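PDB 2PY2: antifreeze protein type II, which probably binds ice and restrains its growth in herring, in a calcium-dependent way, using a C-type lectin-like fold. Local coordinates for residues 114-117 and 118-121; 66-69 and 70-74; 86-90 and 91-95; 23-26 and 27-31. One frame throughout, in Å; residues are numbered along the deposited sequence.

Contact 1: residues 114-117 and 118-121; sequences DTPC and THLH. With CA (calcium ion), chain G.
The imidazole of His119 has the pyrrolidine ring of Pro116 over one face, while the hydroxyl of Thr115 comes to it obliquely, with Thr115 OG1 4.0 Å from His119 CD2. The contact sits on the type I beta turn Pro116-His119, which carries the chain of this C-type lectin fold out of the calcium-bearing strand 111-115. It is a CH-pi contact: Pro116 CB is 3.9 Å from the ring centroid, 28° off the normal. The carbons of the proline spread along the imidazole, Pro116 CB lying 3.5 Å from His119 CE1 and Pro116 CD 3.8 Å from His119 NE2, toward the rim. With CG beside the backbone N (chi1 -76°), His119 turns its ring back over the turn instead of outward along the chain. A nearly straight bond of 3.1 Å from His119 N to Pro116 O, 169° at the hydrogen, closes the turn, although the donor stands well above the carbonyl plane. Thr115 OG1 gives the same oxygen a second bond, so the carbonyl oxygen has two donors, one of them weak. Cys117, at the turn's second position, commits SG to its disulfide with Cys101. At the strand end Asp114 grips calcium twice, and the second oxygen of its carboxylate, OD2, accepts a bond from Thr95 N. Gln92, Asp94, Glu99 and Asn113 supply further ligands. Asp114 O lies 2.4 Å and Asp114 OD1 2.5 Å from the calcium ion, so backbone and side chain of one residue clasp the metal together.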
loop_
_atom_site.group_PDB
_atom_site.type_symbol
_atom_site.label_atom_id
_atom_site.label_comp_id
_atom_site.label_asym_id
_atom_site.label_seq_id
_atom_site.Cartn_x
_atom_site.Cartn_y
_atom_site.Cartn_z
ATOM N N ASP A 114 -6.195 -8.560 2.884
ATOM C CA ASP A 114 -7.226 -7.546 2.655
ATOM C C ASP A 114 -7.889 -7.325 4.018
ATOM O O ASP A 114 -8.202 -8.270 4.729
ATOM C CB ASP A 114 -8.216 -7.924 1.513
ATOM C CG ASP A 114 -8.802 -9.334 1.613
ATOM O OD1 ASP A 114 -8.278 -10.199 2.324
ATOM O OD2 ASP A 114 -9.809 -9.588 0.918
ATOM N N THR A 115 -8.050 -6.072 4.420
ATOM C CA THR A 115 -8.589 -5.806 5.748
ATOM C C THR A 115 -9.603 -4.672 5.750
ATOM O O THR A 115 -9.669 -3.891 4.808
ATOM C CB THR A 115 -7.413 -5.539 6.773
ATOM O OG1 THR A 115 -7.384 -4.171 7.192
ATOM C CG2 THR A 115 -6.078 -5.901 6.155
ATOM N N PRO A 116 -10.441 -4.599 6.791
ATOM C CA PRO A 116 -11.445 -3.534 6.870
ATOM C C PRO A 116 -10.774 -2.167 6.692
ATOM O O PRO A 116 -9.832 -1.828 7.404
ATOM C CB PRO A 116 -12.041 -3.730 8.260
ATOM C CG PRO A 116 -11.949 -5.216 8.440
ATOM C CD PRO A 116 -10.572 -5.536 7.925
ATOM N N CYS A 117 -11.266 -1.383 5.744
ATOM C CA CYS A 117 -10.663 -0.087 5.459
ATOM C C CYS A 117 -10.698 0.906 6.611
ATOM O O CYS A 117 -9.974 1.896 6.580
ATOM C CB CYS A 117 -11.321 0.543 4.233
ATOM S SG CYS A 117 -11.397 -0.546 2.770
ATOM N N THR A 118 -11.535 0.660 7.616
ATOM C CA THR A 118 -11.622 1.573 8.758
ATOM C C THR A 118 -10.518 1.400 9.798
ATOM O O THR A 118 -10.390 2.213 10.711
ATOM C CB THR A 118 -12.981 1.461 9.467
ATOM O OG1 THR A 118 -13.269 0.085 9.736
ATOM C CG2 THR A 118 -14.082 2.050 8.589
ATOM N N HIS A 119 -9.718 0.345 9.664
ATOM C CA HIS A 119 -8.625 0.099 10.609
ATOM C C HIS A 119 -7.563 1.172 10.462
ATOM O O HIS A 119 -7.276 1.602 9.350
ATOM C CB HIS A 119 -7.978 -1.259 10.326
ATOM C CG HIS A 119 -8.788 -2.424 10.796
ATOM N ND1 HIS A 119 -10.132 -2.330 11.087
ATOM C CD2 HIS A 119 -8.449 -3.719 10.994
ATOM C CE1 HIS A 119 -10.587 -3.519 11.445
ATOM N NE2 HIS A 119 -9.585 -4.379 11.397
ATOM N N LEU A 120 -6.954 1.575 11.573
ATOM C CA LEU A 120 -5.905 2.593 11.523
ATOM C C LEU A 120 -4.526 1.968 11.315
ATOM O O LEU A 120 -4.137 1.080 12.063
ATOM C CB LEU A 120 -5.873 3.399 12.830
ATOM C CG LEU A 120 -7.127 4.171 13.259
ATOM C CD1 LEU A 120 -7.606 5.030 12.116
ATOM C CD2 LEU A 120 -8.227 3.216 13.681
ATOM N N HIS A 121 -3.804 2.426 10.295
ATOM C CA HIS A 121 -2.454 1.941 10.024
ATOM C C HIS A 121 -1.581 3.016 9.396
ATOM O O HIS A 121 -2.073 4.038 8.906
ATOM C CB HIS A 121 -2.482 0.734 9.085
ATOM C CG HIS A 121 -3.030 -0.506 9.712
ATOM N ND1 HIS A 121 -2.421 -1.127 10.781
ATOM C CD2 HIS A 121 -4.120 -1.250 9.414
ATOM C CE1 HIS A 121 -3.112 -2.204 11.113
ATOM N NE2 HIS A 121 -4.149 -2.300 10.301
HETATM CA CA CA G . -8.424 -10.700 4.725
HETATM O O HOH W 1 -7.774 -11.006 7.269
#

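Contact 2: residues 66-69 and 70-74; sequences GTDC and QVSTR
Asp68 and Arg74 face each other across the neck of a small loop, their CA atoms 5.1 Å apart, and Asp68 CA makes a CA-H...O contact of 3.3 Å with Arg74 O. Between them the chain swings out through Gln70 and returns in a type II beta turn from Val71 to Arg74, closed by Arg74 N on Val71 O; Thr73 takes the third position with a positive phi of 75°. The Asp68 carboxylate spans the loop from inside. Its OD2 accepts a bond of 2.9 Å from Thr73 N, using the lone pair anti to the other oxygen, with 161° at the hydrogen. Chi1 of 73° sets CG between the backbone N and the carbonyl carbon, which carries the carboxylate to the turn amide while CB packs 3.4 Å from Arg74 O. On the other limb Thr67 OG1 receives a weak bond from Cys69 N, as in an ST turn. The Gln70 chain bends back on itself, leaving OE1 4.1 Å from Cys69 N. Ser72 OG turns instead to Thr95 O. The loop belongs to the long loop region of the C-type lectin fold: it joins strands 66-67 and 76-77, which pair antiparallel, Asp68 packs on Trp75 and Thr95, and the disulfide Cys69-Cys100 ties it beside strand 101-106.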
loop_
_atom_site.group_PDB
_atom_site.type_symbol
_atom_site.label_atom_id
_atom_site.label_comp_id
_atom_site.label_asym_id
_atom_site.label_seq_id
_atom_site.Cartn_x
_atom_site.Cartn_y
_atom_site.Cartn_z
ATOM N N GLY A 66 -4.358 -0.535 -2.894
ATOM C CA GLY A 66 -5.183 -1.473 -3.636
ATOM C C GLY A 66 -6.439 -1.888 -2.906
ATOM O O GLY A 66 -6.449 -1.973 -1.681
ATOM N N THR A 67 -7.515 -2.118 -3.656
ATOM C CA THR A 67 -8.772 -2.553 -3.058
ATOM C C THR A 67 -9.649 -3.245 -4.095
ATOM O O THR A 67 -9.448 -3.072 -5.295
ATOM C CB THR A 67 -9.609 -1.367 -2.472
ATOM O OG1 THR A 67 -10.509 -0.880 -3.472
ATOM C CG2 THR A 67 -8.716 -0.213 -2.015
ATOM N N ASP A 68 -10.599 -4.054 -3.622
ATOM C CA ASP A 68 -11.572 -4.709 -4.501
ATOM C C ASP A 68 -12.922 -4.375 -3.854
ATOM O O ASP A 68 -13.825 -5.204 -3.774
ATOM C CB ASP A 68 -11.328 -6.241 -4.595
ATOM C CG ASP A 68 -11.734 -7.007 -3.338
ATOM O OD1 ASP A 68 -11.625 -6.468 -2.217
ATOM O OD2 ASP A 68 -12.154 -8.185 -3.478
ATOM N N CYS A 69 -13.035 -3.123 -3.402
ATOM C CA CYS A 69 -14.227 -2.640 -2.712
ATOM C C CYS A 69 -15.460 -2.418 -3.574
ATOM O O CYS A 69 -16.569 -2.300 -3.043
ATOM C CB CYS A 69 -13.920 -1.344 -1.956
ATOM S SG CYS A 69 -12.672 -1.482 -0.629
ATOM N N GLN A 70 -15.289 -2.333 -4.887
ATOM C CA GLN A 70 -16.451 -2.141 -5.750
ATOM C C GLN A 70 -17.094 -3.488 -6.062
ATOM O O GLN A 70 -18.265 -3.719 -5.750
ATOM C CB GLN A 70 -16.054 -1.447 -7.055
ATOM C CG GLN A 70 -15.576 -0.022 -6.878
ATOM C CD GLN A 70 -14.148 0.057 -6.395
ATOM O OE1 GLN A 70 -13.320 -0.801 -6.719
ATOM N NE2 GLN A 70 -13.841 1.099 -5.636
ATOM N N VAL A 71 -16.329 -4.371 -6.692
ATOM C CA VAL A 71 -16.822 -5.700 -7.026
ATOM C C VAL A 71 -15.818 -6.738 -6.522
ATOM O O VAL A 71 -14.639 -6.693 -6.866
ATOM C CB VAL A 71 -17.012 -5.865 -8.548
ATOM C CG1 VAL A 71 -17.494 -7.274 -8.849
ATOM C CG2 VAL A 71 -18.034 -4.839 -9.063
ATOM N N SER A 72 -16.291 -7.670 -5.705
ATOM C CA SER A 72 -15.414 -8.697 -5.147
ATOM C C SER A 72 -14.529 -9.358 -6.202
ATOM O O SER A 72 -14.987 -9.679 -7.301
ATOM C CB SER A 72 -16.244 -9.759 -4.420
ATOM O OG SER A 72 -15.404 -10.785 -3.910
ATOM N N THR A 73 -13.258 -9.543 -5.842
ATOM C CA THR A 73 -12.222 -10.159 -6.671
ATOM C C THR A 73 -11.686 -9.288 -7.802
ATOM O O THR A 73 -10.789 -9.697 -8.537
ATOM C CB THR A 73 -12.679 -11.513 -7.267
ATOM O OG1 THR A 73 -13.539 -11.290 -8.388
ATOM C CG2 THR A 73 -13.416 -12.327 -6.221
ATOM N N ARG A 74 -12.217 -8.080 -7.948
ATOM C CA ARG A 74 -11.726 -7.189 -8.993
ATOM C C ARG A 74 -10.883 -6.128 -8.305
ATOM O O ARG A 74 -11.413 -5.155 -7.771
ATOM C CB ARG A 74 -12.885 -6.535 -9.744
ATOM C CG ARG A 74 -13.961 -7.521 -10.180
ATOM C CD ARG A 74 -13.388 -8.682 -10.987
ATOM N NE ARG A 74 -12.673 -8.232 -12.175
ATOM C CZ ARG A 74 -12.155 -9.047 -13.091
ATOM N NH1 ARG A 74 -12.271 -10.362 -12.958
ATOM N NH2 ARG A 74 -11.526 -8.547 -14.147
#

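Contact 3: residues 86-90 and 91-95; sequences ADWCA and AQPDT. With CA (calcium ion), chain G.
The indole of Trp88 carries Pro93 on one face, with Pro93 CD poised 3.4 Å from the centroid of the five-membered ring and only 7° off the normal, a CH-pi contact over the middle of the face. CB and CG of the proline extend over the six-membered ring. Trp88 CB also touches Gln92 O, 3.3 Å away. Ala90 fills the second position of the type II beta turn Cys89-Gln92 that folds the chain back, and Ala91 follows with a positive phi. Gln92 N closes the turn on Cys89 O at 3.0 Å, while Gln92 CG packs 3.6 Å from Cys89 CB. Gln92, Pro93 and Asp94 form the Gln-Pro-Asp motif known from galactose-type C-type lectins, including its cis peptide before the proline. The Gln92 chain, bent at chi2 (-64°), brings OE1 to 2.5 Å from the calcium ion, and Asp94 OD2 binds the metal at the same distance. Gln92 NE2 reaches that same Asp94 OD2 at 3.3 Å from above the carboxylate plane, so the oxygen serves both metal and amide. Glu99, Asn113 and Asp114 complete the protein ligands, and Trp75 meets the Trp88 ring at an inclined angle.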
loop_
_atom_site.group_PDB
_atom_site.type_symbol
_atom_site.label_atom_id
_atom_site.label_comp_id
_atom_site.label_asym_id
_atom_site.label_seq_id
_atom_site.Cartn_x
_atom_site.Cartn_y
_atom_site.Cartn_z
ATOM N N ALA A 86 1.325 -9.612 -6.684
ATOM C CA ALA A 86 0.678 -9.721 -5.385
ATOM C C ALA A 86 1.596 -10.474 -4.424
ATOM O O ALA A 86 2.441 -11.263 -4.846
ATOM C CB ALA A 86 -0.657 -10.447 -5.516
ATOM N N ASP A 87 1.428 -10.222 -3.130
ATOM C CA ASP A 87 2.225 -10.881 -2.107
ATOM C C ASP A 87 1.288 -11.318 -0.982
ATOM O O ASP A 87 1.549 -11.085 0.192
ATOM C CB ASP A 87 3.304 -9.918 -1.588
ATOM C CG ASP A 87 4.242 -10.570 -0.585
ATOM O OD1 ASP A 87 4.547 -11.772 -0.741
ATOM O OD2 ASP A 87 4.691 -9.876 0.351
ATOM N N TRP A 88 0.190 -11.971 -1.359
ATOM C CA TRP A 88 -0.805 -12.424 -0.396
ATOM C C TRP A 88 -0.320 -13.417 0.657
ATOM O O TRP A 88 0.461 -14.329 0.366
ATOM C CB TRP A 88 -1.993 -13.061 -1.125
ATOM C CG TRP A 88 -2.705 -12.145 -2.067
ATOM C CD1 TRP A 88 -2.828 -12.288 -3.421
ATOM C CD2 TRP A 88 -3.432 -10.964 -1.721
ATOM N NE1 TRP A 88 -3.591 -11.269 -3.939
ATOM C CE2 TRP A 88 -3.975 -10.443 -2.915
ATOM C CE3 TRP A 88 -3.679 -10.295 -0.514
ATOM C CZ2 TRP A 88 -4.751 -9.283 -2.939
ATOM C CZ3 TRP A 88 -4.454 -9.140 -0.540
ATOM C CH2 TRP A 88 -4.979 -8.648 -1.746
ATOM N N CYS A 89 -0.789 -13.228 1.884
ATOM C CA CYS A 89 -0.468 -14.142 2.966
ATOM C C CYS A 89 -1.252 -15.413 2.655
ATOM O O CYS A 89 -2.115 -15.419 1.773
ATOM C CB CYS A 89 -0.955 -13.600 4.310
ATOM S SG CYS A 89 -0.033 -12.197 5.029
ATOM N N ALA A 90 -0.969 -16.485 3.389
ATOM C CA ALA A 90 -1.682 -17.739 3.185
ATOM C C ALA A 90 -3.172 -17.500 3.421
ATOM O O ALA A 90 -3.547 -16.834 4.385
ATOM C CB ALA A 90 -1.163 -18.800 4.157
ATOM N N ALA A 91 -4.001 -18.038 2.528
ATOM C CA ALA A 91 -5.456 -17.921 2.607
ATOM C C ALA A 91 -5.995 -16.576 2.122
ATOM O O ALA A 91 -7.202 -16.411 1.958
ATOM C CB ALA A 91 -5.934 -18.188 4.035
ATOM N N GLN A 92 -5.102 -15.621 1.885
ATOM C CA GLN A 92 -5.495 -14.288 1.423
ATOM C C GLN A 92 -5.488 -14.217 -0.097
ATOM O O GLN A 92 -4.720 -14.925 -0.748
ATOM C CB GLN A 92 -4.526 -13.250 1.986
ATOM C CG GLN A 92 -4.491 -13.258 3.495
ATOM C CD GLN A 92 -5.818 -12.861 4.069
ATOM O OE1 GLN A 92 -6.285 -11.760 3.821
ATOM N NE2 GLN A 92 -6.443 -13.753 4.828
ATOM N N PRO A 93 -6.344 -13.358 -0.684
ATOM C CA PRO A 93 -7.291 -12.481 0.020
ATOM C C PRO A 93 -8.640 -13.164 0.266
ATOM O O PRO A 93 -8.983 -14.136 -0.409
ATOM C CB PRO A 93 -7.421 -11.296 -0.932
ATOM C CG PRO A 93 -7.391 -11.970 -2.269
ATOM C CD PRO A 93 -6.267 -13.002 -2.114
ATOM N N ASP A 94 -9.409 -12.666 1.227
ATOM C CA ASP A 94 -10.717 -13.256 1.491
ATOM C C ASP A 94 -11.736 -12.812 0.435
ATOM O O ASP A 94 -12.675 -13.542 0.125
ATOM C CB ASP A 94 -11.192 -12.878 2.895
ATOM C CG ASP A 94 -10.379 -13.566 3.979
ATOM O OD1 ASP A 94 -10.504 -14.795 4.139
ATOM O OD2 ASP A 94 -9.603 -12.885 4.670
ATOM N N THR A 95 -11.514 -11.622 -0.120
ATOM C CA THR A 95 -12.353 -11.000 -1.156
ATOM C C THR A 95 -13.717 -10.526 -0.660
ATOM O O THR A 95 -14.564 -10.117 -1.463
ATOM C CB THR A 95 -12.575 -11.912 -2.409
ATOM O OG1 THR A 95 -13.526 -12.941 -2.108
ATOM C CG2 THR A 95 -11.253 -12.551 -2.863
HETATM CA CA CA G . -8.424 -10.700 4.725
HETATM O O HOH W 1 -7.774 -11.006 7.269
#

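Contact 4: residues 23-26 and 27-31; sequences LHWA and DAQES
Asp27 lays its side chain against one face of the imidazole of His24, the N-cap residue of helix 25-33. Asp27 CB starts beside Leu23, 3.9 Å from Leu23 CB, and lies above the ND1-CE1 side of the imidazole. Asp27 CG then comes to 3.2 Å from His24 CE1, where the carboxylate stacks on the ring face with the planes 24° apart. OD1 continues to 3.3 Å from His24 CE1. OD2 lies over the rim of the same face and accepts a bond of 2.9 Å from water 2, which in turn takes one from His24 N. Chi1 of His24 (57°) holds CG between backbone N and carbonyl carbon and turns the ring toward Asp27. Asp27 OD1 is also 3.1 Å from Glu30 OE2, a pair of acceptors whose closeness could raise the pKa of one carboxyl group. In the backbone, Ala28 N bonds to His24 O at 2.9 Å, beginning the helical ladder, and Leu23 meets Ala28 and Ser31, CB of Leu23 lying 4.4 Å from CB of Ala28. Gln29 CB lies over one face of the Trp25 ring. The helix is one of the two of the C-type lectin fold: Trp25 NE1 bonds to Ile64 O of strand 62-64, and the Gln29 amide bonds Asn38 and Leu39 of strand 38-39, with Ala28 against Leu39.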
loop_
_atom_site.group_PDB
_atom_site.type_symbol
_atom_site.label_atom_id
_atom_site.label_comp_id
_atom_site.label_asym_id
_atom_site.label_seq_id
_atom_site.Cartn_x
_atom_site.Cartn_y
_atom_site.Cartn_z
ATOM N N LEU A 23 -3.891 6.079 10.348
ATOM C CA LEU A 23 -5.098 6.578 9.694
ATOM C C LEU A 23 -5.872 5.462 9.016
ATOM O O LEU A 23 -5.274 4.455 8.617
ATOM C CB LEU A 23 -4.706 7.573 8.607
ATOM C CG LEU A 23 -3.883 8.788 9.023
ATOM C CD1 LEU A 23 -3.258 9.434 7.795
ATOM C CD2 LEU A 23 -4.790 9.764 9.752
ATOM N N HIS A 24 -7.188 5.626 8.859
ATOM C CA HIS A 24 -7.899 4.582 8.135
ATOM C C HIS A 24 -7.543 4.763 6.661
ATOM O O HIS A 24 -6.965 5.777 6.278
ATOM C CB HIS A 24 -9.432 4.564 8.395
ATOM C CG HIS A 24 -10.169 5.832 8.086
ATOM N ND1 HIS A 24 -10.005 6.536 6.913
ATOM C CD2 HIS A 24 -11.191 6.434 8.743
ATOM C CE1 HIS A 24 -10.897 7.510 6.857
ATOM N NE2 HIS A 24 -11.630 7.469 7.955
ATOM N N TRP A 25 -7.866 3.776 5.835
ATOM C CA TRP A 25 -7.483 3.813 4.427
ATOM C C TRP A 25 -7.817 5.088 3.667
ATOM O O TRP A 25 -6.970 5.635 2.957
ATOM C CB TRP A 25 -8.066 2.597 3.701
ATOM C CG TRP A 25 -7.453 2.367 2.344
ATOM C CD1 TRP A 25 -6.404 1.531 2.039
ATOM C CD2 TRP A 25 -7.843 2.986 1.116
ATOM N NE1 TRP A 25 -6.133 1.594 0.685
ATOM C CE2 TRP A 25 -6.999 2.481 0.102
ATOM C CE3 TRP A 25 -8.831 3.926 0.773
ATOM C CZ2 TRP A 25 -7.114 2.884 -1.239
ATOM C CZ3 TRP A 25 -8.940 4.324 -0.556
ATOM C CH2 TRP A 25 -8.088 3.803 -1.542
ATOM N N ALA A 26 -9.051 5.561 3.806
ATOM C CA ALA A 26 -9.483 6.772 3.119
ATOM C C ALA A 26 -8.677 7.999 3.547
ATOM O O ALA A 26 -8.271 8.795 2.696
ATOM C CB ALA A 26 -10.981 7.004 3.355
ATOM N N ASP A 27 -8.449 8.157 4.849
ATOM C CA ASP A 27 -7.660 9.293 5.343
ATOM C C ASP A 27 -6.210 9.179 4.861
ATOM O O ASP A 27 -5.568 10.182 4.562
ATOM C CB ASP A 27 -7.694 9.370 6.877
ATOM C CG ASP A 27 -8.960 10.040 7.409
ATOM O OD1 ASP A 27 -9.717 10.624 6.601
ATOM O OD2 ASP A 27 -9.196 9.995 8.640
ATOM N N ALA A 28 -5.698 7.950 4.789
ATOM C CA ALA A 28 -4.336 7.712 4.311
ATOM C C ALA A 28 -4.213 8.153 2.849
ATOM O O ALA A 28 -3.231 8.786 2.451
ATOM C CB ALA A 28 -3.991 6.229 4.438
ATOM N N GLN A 29 -5.205 7.801 2.038
ATOM C CA GLN A 29 -5.203 8.176 0.630
ATOM C C GLN A 29 -5.327 9.689 0.495
ATOM O O GLN A 29 -4.648 10.306 -0.331
ATOM C CB GLN A 29 -6.354 7.479 -0.097
ATOM C CG GLN A 29 -6.613 7.993 -1.514
ATOM C CD GLN A 29 -5.487 7.700 -2.490
ATOM O OE1 GLN A 29 -4.546 6.954 -2.188
ATOM N NE2 GLN A 29 -5.588 8.275 -3.684
ATOM N N GLU A 30 -6.188 10.286 1.312
ATOM C CA GLU A 30 -6.380 11.734 1.293
ATOM C C GLU A 30 -5.056 12.408 1.662
ATOM O O GLU A 30 -4.653 13.396 1.049
ATOM C CB GLU A 30 -7.481 12.137 2.284
ATOM C CG GLU A 30 -8.869 11.569 1.939
ATOM C CD GLU A 30 -9.929 11.829 3.017
ATOM O OE1 GLU A 30 -10.220 13.015 3.300
ATOM O OE2 GLU A 30 -10.476 10.845 3.580
ATOM N N SER A 31 -4.375 11.854 2.658
ATOM C CA SER A 31 -3.100 12.400 3.097
ATOM C C SER A 31 -2.087 12.364 1.947
ATOM O O SER A 31 -1.331 13.318 1.754
ATOM C CB SER A 31 -2.585 11.612 4.305
ATOM O OG SER A 31 -1.454 12.238 4.886
HETATM O O HOH W 2 -8.362 7.892 10.380
#

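Contacts 1 and 3 share the calcium ion and water 1: Asp114 OD1 and Gln92 OE1 are 2.9 Å apart as fellow ligands, and Asp114 OD1 also lies 2.9 Å from Asp94 N. Contact 2 touches contact 3 beside this site: Ser72 OG lies 2.7 Å from Thr95 O, and the Asp68 side chain is about 9 Å from the calcium ion. The sulfurs of contacts 1 and 2 meet, Cys117 SG to Cys69 SG 3.7 Å. Contact 4 joins contact 1 through Trp25 N, 2.9 Å from Cys117 O, and packs Trp25 CZ2 3.6 Å from Thr67 CG2 of contact 2. Contacts 3 and 4 do not touch, their nearest atoms about 11 Å apart.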